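Local coordinates for protein putative uronate isomerase (Thermotoga maritima, PDB 4NAR) that is of uncertain function but probably has a lactate racemase-like activity, although it is named a putative uronate isomerase, at residues K28-L33 with D141-F146; L61-T66 with R93-N98. All coordinates share one frame; numbering follows the deposited sequence.

Interaction 1 of 2, residues K28-L33 with D141-F146; sequences KVKKVL and DFDAIF
Lys28-Leu33 and Asp141-Phe146 meet as parallel neighbours in the mixed beta sheet of the lactate racemase N-terminal region, where strands 31-36 and 144-150 begin. Phe142, just ahead of the second strand, carries the apolar part: Leu33 CB sits over the centre of its ring, 3.6 Å from the centroid and almost on the normal. The ring turns CD1 and CE1 to the carbonyl of Val32, while CE2 reaches Leu33 CD2. Lys31 runs past the same ring, its CD 3.7 Å from CE1, and its chain, bent at chi2 and chi3, ends in a salt bridge: NZ lies 2.9 Å from Asp141 OD1, on the syn side of that carboxylate. An alanine in place of Phe142 would probably leave Leu33 CB and the aliphatic part of Lys31 without their shared apolar surface and open a gap beside the sheet. Beyond the ring, Leu33 is held between the backbones of Ala144 and Phe146, its N bonded to Ala144 O and its O accepting Phe146 N. On the face of the sheet that carries Val32 and Ala144, Val32 CG2 approaches the edge of the Phe146 ring, 3.5 Å from CE1, and that ring also packs against Phe219 of strand 217-227. At the strand entrance Asp143 N donates to Lys31 O, and its carboxylate reaches across to the loop that leads into strand 31-36, CG lying anti to the carbonyl carbon (chi1 -66°). There OD1 takes the N-H of Lys30 on its anti side at 3.1 Å, with a nearly straight N-H...O angle of 171°, and a weaker one from Lys31 N.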
loop_
_atom_site.group_PDB
_atom_site.type_symbol
_atom_site.label_atom_id
_atom_site.label_comp_id
_atom_site.label_asym_id
_atom_site.label_seq_id
_atom_site.Cartn_x
_atom_site.Cartn_y
_atom_site.Cartn_z
ATOM N N LYS A 28 5.764 6.333 31.423
ATOM C CA LYS A 28 4.539 7.094 31.631
ATOM C C LYS A 28 3.549 6.816 30.504
ATOM O O LYS A 28 3.894 6.951 29.323
ATOM C CB LYS A 28 4.844 8.597 31.671
ATOM C CG LYS A 28 3.593 9.490 31.635
ATOM C CD LYS A 28 3.946 10.944 31.344
ATOM C CE LYS A 28 2.743 11.855 31.555
ATOM N NZ LYS A 28 3.038 13.288 31.230
ATOM N N VAL A 29 2.325 6.426 30.848
ATOM C CA VAL A 29 1.284 6.362 29.829
ATOM C C VAL A 29 -0.059 6.855 30.324
ATOM O O VAL A 29 -0.757 6.156 31.065
ATOM C CB VAL A 29 1.107 4.946 29.255
ATOM C CG1 VAL A 29 1.994 4.754 28.033
ATOM C CG2 VAL A 29 1.398 3.893 30.321
ATOM N N LYS A 30 -0.414 8.069 29.927
ATOM C CA LYS A 30 -1.795 8.504 30.056
ATOM C C LYS A 30 -2.397 8.647 28.659
ATOM O O LYS A 30 -3.482 8.139 28.412
ATOM C CB LYS A 30 -1.942 9.783 30.902
ATOM C CG LYS A 30 -0.700 10.646 30.960
ATOM C CD LYS A 30 -0.788 11.718 32.052
ATOM C CE LYS A 30 -1.706 12.872 31.657
ATOM N NZ LYS A 30 -1.096 14.209 31.955
ATOM N N LYS A 31 -1.663 9.295 27.751
ATOM C CA LYS A 31 -2.100 9.529 26.369
ATOM C C LYS A 31 -1.227 8.753 25.364
ATOM O O LYS A 31 -0.002 8.941 25.309
ATOM C CB LYS A 31 -2.026 11.026 26.045
ATOM C CG LYS A 31 -3.339 11.792 26.075
ATOM C CD LYS A 31 -3.528 12.498 24.729
ATOM C CE LYS A 31 -4.143 13.887 24.856
ATOM N NZ LYS A 31 -4.225 14.533 23.499
ATOM N N VAL A 32 -1.868 7.910 24.557
ATOM C CA VAL A 32 -1.186 7.063 23.587
ATOM C C VAL A 32 -1.843 7.190 22.201
ATOM O O VAL A 32 -3.048 7.426 22.100
ATOM C CB VAL A 32 -1.233 5.595 24.077
ATOM C CG1 VAL A 32 -1.589 4.621 22.964
ATOM C CG2 VAL A 32 0.067 5.212 24.768
ATOM N N LEU A 33 -1.054 7.053 21.134
ATOM C CA LEU A 33 -1.598 7.049 19.775
ATOM C C LEU A 33 -1.223 5.764 19.050
ATOM O O LEU A 33 -0.041 5.363 19.033
ATOM C CB LEU A 33 -1.092 8.257 18.970
ATOM C CG LEU A 33 -1.494 8.372 17.487
ATOM C CD1 LEU A 33 -3.009 8.478 17.325
ATOM C CD2 LEU A 33 -0.814 9.556 16.809
ATOM N N ASP A 141 0.479 16.022 22.416
ATOM C CA ASP A 141 1.095 15.546 23.659
ATOM C C ASP A 141 0.920 14.040 23.912
ATOM O O ASP A 141 0.284 13.638 24.890
ATOM C CB ASP A 141 0.579 16.358 24.863
ATOM C CG ASP A 141 -0.958 16.367 24.966
ATOM O OD1 ASP A 141 -1.635 15.793 24.078
ATOM O OD2 ASP A 141 -1.495 16.962 25.937
ATOM N N PHE A 142 1.488 13.199 23.053
ATOM C CA PHE A 142 1.424 11.757 23.301
ATOM C C PHE A 142 2.654 11.256 24.043
ATOM O O PHE A 142 3.757 11.764 23.851
ATOM C CB PHE A 142 1.203 10.956 22.010
ATOM C CG PHE A 142 -0.179 11.115 21.436
ATOM C CD1 PHE A 142 -1.286 10.583 22.102
ATOM C CD2 PHE A 142 -0.377 11.818 20.248
ATOM C CE1 PHE A 142 -2.578 10.749 21.593
ATOM C CE2 PHE A 142 -1.672 11.991 19.718
ATOM C CZ PHE A 142 -2.773 11.454 20.393
ATOM N N ASP A 143 2.456 10.265 24.905
ATOM C CA ASP A 143 3.572 9.675 25.632
ATOM C C ASP A 143 4.219 8.577 24.798
ATOM O O ASP A 143 5.412 8.297 24.935
ATOM C CB ASP A 143 3.102 9.120 26.979
ATOM C CG ASP A 143 2.639 10.210 27.928
ATOM O OD1 ASP A 143 1.512 10.083 28.470
ATOM O OD2 ASP A 143 3.401 11.192 28.127
ATOM N N ALA A 144 3.423 7.946 23.941
ATOM C CA ALA A 144 3.943 6.940 23.033
ATOM C C ALA A 144 3.078 6.868 21.793
ATOM O O ALA A 144 1.855 7.084 21.850
ATOM C CB ALA A 144 4.031 5.574 23.704
ATOM N N ILE A 145 3.729 6.589 20.669
ATOM C CA ILE A 145 3.033 6.384 19.415
ATOM C C ILE A 145 3.447 5.028 18.869
ATOM O O ILE A 145 4.640 4.754 18.696
ATOM C CB ILE A 145 3.379 7.461 18.398
ATOM C CG1 ILE A 145 3.153 8.846 19.007
ATOM C CG2 ILE A 145 2.520 7.280 17.150
ATOM C CD1 ILE A 145 3.318 9.992 18.015
ATOM N N PHE A 146 2.456 4.184 18.600
ATOM C CA PHE A 146 2.697 2.825 18.150
ATOM C C PHE A 146 2.229 2.711 16.725
ATOM O O PHE A 146 1.064 2.951 16.426
ATOM C CB PHE A 146 1.910 1.858 19.022
ATOM C CG PHE A 146 2.190 2.018 20.489
ATOM C CD1 PHE A 146 1.349 2.774 21.288
ATOM C CD2 PHE A 146 3.313 1.422 21.068
ATOM C CE1 PHE A 146 1.608 2.928 22.650
ATOM C CE2 PHE A 146 3.581 1.574 22.419
ATOM C CZ PHE A 146 2.724 2.327 23.215
#

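Interaction 2 of 2, residues L61-T66 with R93-N98; sequences LKEFHT and RVFFHN
His65 bridges from Leu61-Thr66 to Phe95 and His97 of the neighbouring strand. His65 CB lies 4.0 Å from His97 NE2. With CG anti to the carbonyl carbon (chi1 -69°), beside the backbone N, CG too comes near that nitrogen. ND1 makes the cross-strand hydrogen bond, 2.9 Å to His97 NE2 and nearly straight; either nitrogen could be the donor. The two imidazoles meet rim to rim with planes only 8° apart. CD2 and CE1 both approach Phe95 CD1, which stands over one face of the imidazole toward its rim, so that the two rings form an offset stack with centroids 4.8 Å apart. At the tip, NE2 donates to Glu63 OE1 at 3.2 Å, in the ring plane and on the anti lone pair of the carboxylate. Bonds at both nitrogens thus probably fix the rotation of the imidazole. The backbones beneath are the two parallel strands of a beta-alpha-beta unit, strand 63-68, helix 78-85 and strand 94-97, the last being the outermost strand of the sheet within this chain. Phe95 N donates to Phe64 O, and Phe95 O accepts Thr66 N. On the opposite face, Phe64 CB lies beside Val94 CG2, and Thr66 OG1 meets the edge of the Phe96 ring at CD1, 3.5 Å away; helix 78-85 covers the Thr66 and Phe96 end, with Phe81 stacked on Phe96, and Tyr53 of helix 45-58 lies against Phe64 and Val94. At the strand start, Arg93 runs extended past the carbonyl of Lys62, and NH1 makes a weak 3.3 Å bond to its O.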
loop_
_atom_site.group_PDB
_atom_site.type_symbol
_atom_site.label_atom_id
_atom_site.label_comp_id
_atom_site.label_asym_id
_atom_site.label_seq_id
_atom_site.Cartn_x
_atom_site.Cartn_y
_atom_site.Cartn_z
ATOM N N LEU A 61 -3.435 3.707 31.583
ATOM C CA LEU A 61 -3.745 4.476 30.379
ATOM C C LEU A 61 -4.995 5.348 30.555
ATOM O O LEU A 61 -6.049 4.862 30.968
ATOM C CB LEU A 61 -3.960 3.528 29.202
ATOM C CG LEU A 61 -4.438 4.153 27.896
ATOM C CD1 LEU A 61 -3.312 4.970 27.281
ATOM C CD2 LEU A 61 -4.917 3.062 26.943
ATOM N N LYS A 62 -4.879 6.634 30.237
ATOM C CA LYS A 62 -6.039 7.522 30.278
ATOM C C LYS A 62 -6.725 7.680 28.910
ATOM O O LYS A 62 -7.953 7.709 28.808
ATOM C CB LYS A 62 -5.638 8.890 30.830
ATOM C CG LYS A 62 -5.128 8.846 32.271
ATOM C CD LYS A 62 -6.219 8.354 33.228
ATOM C CE LYS A 62 -5.668 7.370 34.264
ATOM N NZ LYS A 62 -6.691 6.324 34.615
ATOM N N GLU A 63 -5.921 7.766 27.858
ATOM C CA GLU A 63 -6.435 8.067 26.530
ATOM C C GLU A 63 -5.777 7.236 25.425
ATOM O O GLU A 63 -4.552 7.261 25.243
ATOM C CB GLU A 63 -6.236 9.543 26.244
ATOM C CG GLU A 63 -7.504 10.258 25.930
ATOM C CD GLU A 63 -7.484 11.688 26.416
ATOM O OE1 GLU A 63 -7.461 12.611 25.565
ATOM O OE2 GLU A 63 -7.497 11.886 27.652
ATOM N N PHE A 64 -6.606 6.514 24.686
ATOM C CA PHE A 64 -6.142 5.613 23.644
ATOM C C PHE A 64 -6.709 6.119 22.323
ATOM O O PHE A 64 -7.876 5.871 21.992
ATOM C CB PHE A 64 -6.649 4.202 23.947
ATOM C CG PHE A 64 -6.086 3.138 23.046
ATOM C CD1 PHE A 64 -6.770 2.743 21.895
ATOM C CD2 PHE A 64 -4.875 2.516 23.362
ATOM C CE1 PHE A 64 -6.239 1.739 21.062
ATOM C CE2 PHE A 64 -4.333 1.518 22.544
ATOM C CZ PHE A 64 -5.013 1.121 21.396
ATOM N N HIS A 65 -5.895 6.868 21.593
ATOM C CA HIS A 65 -6.299 7.415 20.307
ATOM C C HIS A 65 -5.798 6.528 19.165
ATOM O O HIS A 65 -4.717 5.938 19.249
ATOM C CB HIS A 65 -5.747 8.826 20.159
ATOM C CG HIS A 65 -6.393 9.825 21.077
ATOM N ND1 HIS A 65 -7.334 10.735 20.641
ATOM C CD2 HIS A 65 -6.226 10.059 22.398
ATOM C CE1 HIS A 65 -7.718 11.487 21.657
ATOM N NE2 HIS A 65 -7.066 11.098 22.735
ATOM N N THR A 66 -6.579 6.418 18.092
ATOM C CA THR A 66 -6.106 5.687 16.919
ATOM C C THR A 66 -6.188 6.521 15.652
ATOM O O THR A 66 -7.016 7.430 15.555
ATOM C CB THR A 66 -6.828 4.322 16.725
ATOM O OG1 THR A 66 -7.890 4.452 15.756
ATOM C CG2 THR A 66 -7.342 3.786 18.085
ATOM N N ARG A 93 -12.112 6.319 26.864
ATOM C CA ARG A 93 -10.642 6.295 26.759
ATOM C C ARG A 93 -10.181 5.916 25.342
ATOM O O ARG A 93 -8.999 6.049 25.010
ATOM C CB ARG A 93 -9.953 5.376 27.800
ATOM C CG ARG A 93 -10.486 5.530 29.243
ATOM C CD ARG A 93 -9.426 5.239 30.299
ATOM N NE ARG A 93 -9.918 5.475 31.661
ATOM C CZ ARG A 93 -10.095 6.680 32.214
ATOM N NH1 ARG A 93 -9.833 7.790 31.525
ATOM N NH2 ARG A 93 -10.543 6.775 33.463
ATOM N N VAL A 94 -11.125 5.483 24.504
ATOM C CA VAL A 94 -10.808 5.098 23.126
ATOM C C VAL A 94 -11.388 6.073 22.093
ATOM O O VAL A 94 -12.588 6.368 22.102
ATOM C CB VAL A 94 -11.269 3.654 22.836
ATOM C CG1 VAL A 94 -10.946 3.256 21.407
ATOM C CG2 VAL A 94 -10.603 2.699 23.821
ATOM N N PHE A 95 -10.528 6.575 21.208
ATOM C CA PHE A 95 -10.936 7.560 20.205
ATOM C C PHE A 95 -10.351 7.228 18.833
ATOM O O PHE A 95 -9.140 7.350 18.624
ATOM C CB PHE A 95 -10.482 8.964 20.618
ATOM C CG PHE A 95 -10.969 9.387 21.985
ATOM C CD1 PHE A 95 -10.186 9.175 23.112
ATOM C CD2 PHE A 95 -12.212 10.000 22.144
ATOM C CE1 PHE A 95 -10.624 9.567 24.374
ATOM C CE2 PHE A 95 -12.660 10.402 23.410
ATOM C CZ PHE A 95 -11.868 10.179 24.524
ATOM N N PHE A 96 -11.210 6.809 17.905
ATOM C CA PHE A 96 -10.783 6.529 16.538
ATOM C C PHE A 96 -10.657 7.831 15.762
ATOM O O PHE A 96 -11.439 8.759 15.978
ATOM C CB PHE A 96 -11.806 5.648 15.811
ATOM C CG PHE A 96 -12.098 4.341 16.506
ATOM C CD1 PHE A 96 -11.062 3.542 16.981
ATOM C CD2 PHE A 96 -13.422 3.908 16.694
ATOM C CE1 PHE A 96 -11.344 2.308 17.631
ATOM C CE2 PHE A 96 -13.708 2.693 17.333
ATOM C CZ PHE A 96 -12.673 1.890 17.805
ATOM N N HIS A 97 -9.691 7.891 14.846
ATOM C CA HIS A 97 -9.574 9.028 13.936
ATOM C C HIS A 97 -9.328 8.529 12.511
ATOM O O HIS A 97 -8.527 7.613 12.275
ATOM C CB HIS A 97 -8.437 9.991 14.340
ATOM C CG HIS A 97 -8.519 10.487 15.760
ATOM N ND1 HIS A 97 -9.219 11.616 16.109
ATOM C CD2 HIS A 97 -7.969 10.002 16.902
ATOM C CE1 HIS A 97 -9.106 11.814 17.421
ATOM N NE2 HIS A 97 -8.359 10.854 17.919
ATOM N N ASN A 98 -10.028 9.130 11.560
ATOM C CA ASN A 98 -9.625 8.980 10.175
ATOM C C ASN A 98 -8.519 9.994 9.857
ATOM O O ASN A 98 -8.405 11.051 10.514
ATOM C CB ASN A 98 -10.810 9.168 9.218
ATOM C CG ASN A 98 -11.624 7.898 9.039
ATOM O OD1 ASN A 98 -11.219 6.974 8.324
ATOM N ND2 ASN A 98 -12.783 7.844 9.691
#

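In the fold
From the N terminus the chain passes strand 5-6 and helix 12-24, enters strand 31-36, passes through helix 45-58 and returns to the sheet as strand 63-68, parallel to the first and beside it. Helix 78-85 then leads to strand 94-97, and interaction 2 closes this short loop. The chain runs on through helix 115-121 before strand 144-150 comes back to the other flank of strand 31-36, where interaction 1 closes a loop that contains all of interaction 2. The contacts touch where strands 31-36 and 63-68 begin: Lys30 O, just ahead of the first, probably accepts a hydrogen bond from Glu63 N. The contacts thus tie four adjacent parallel strands, ordered 144-150, 31-36, 63-68, 94-97.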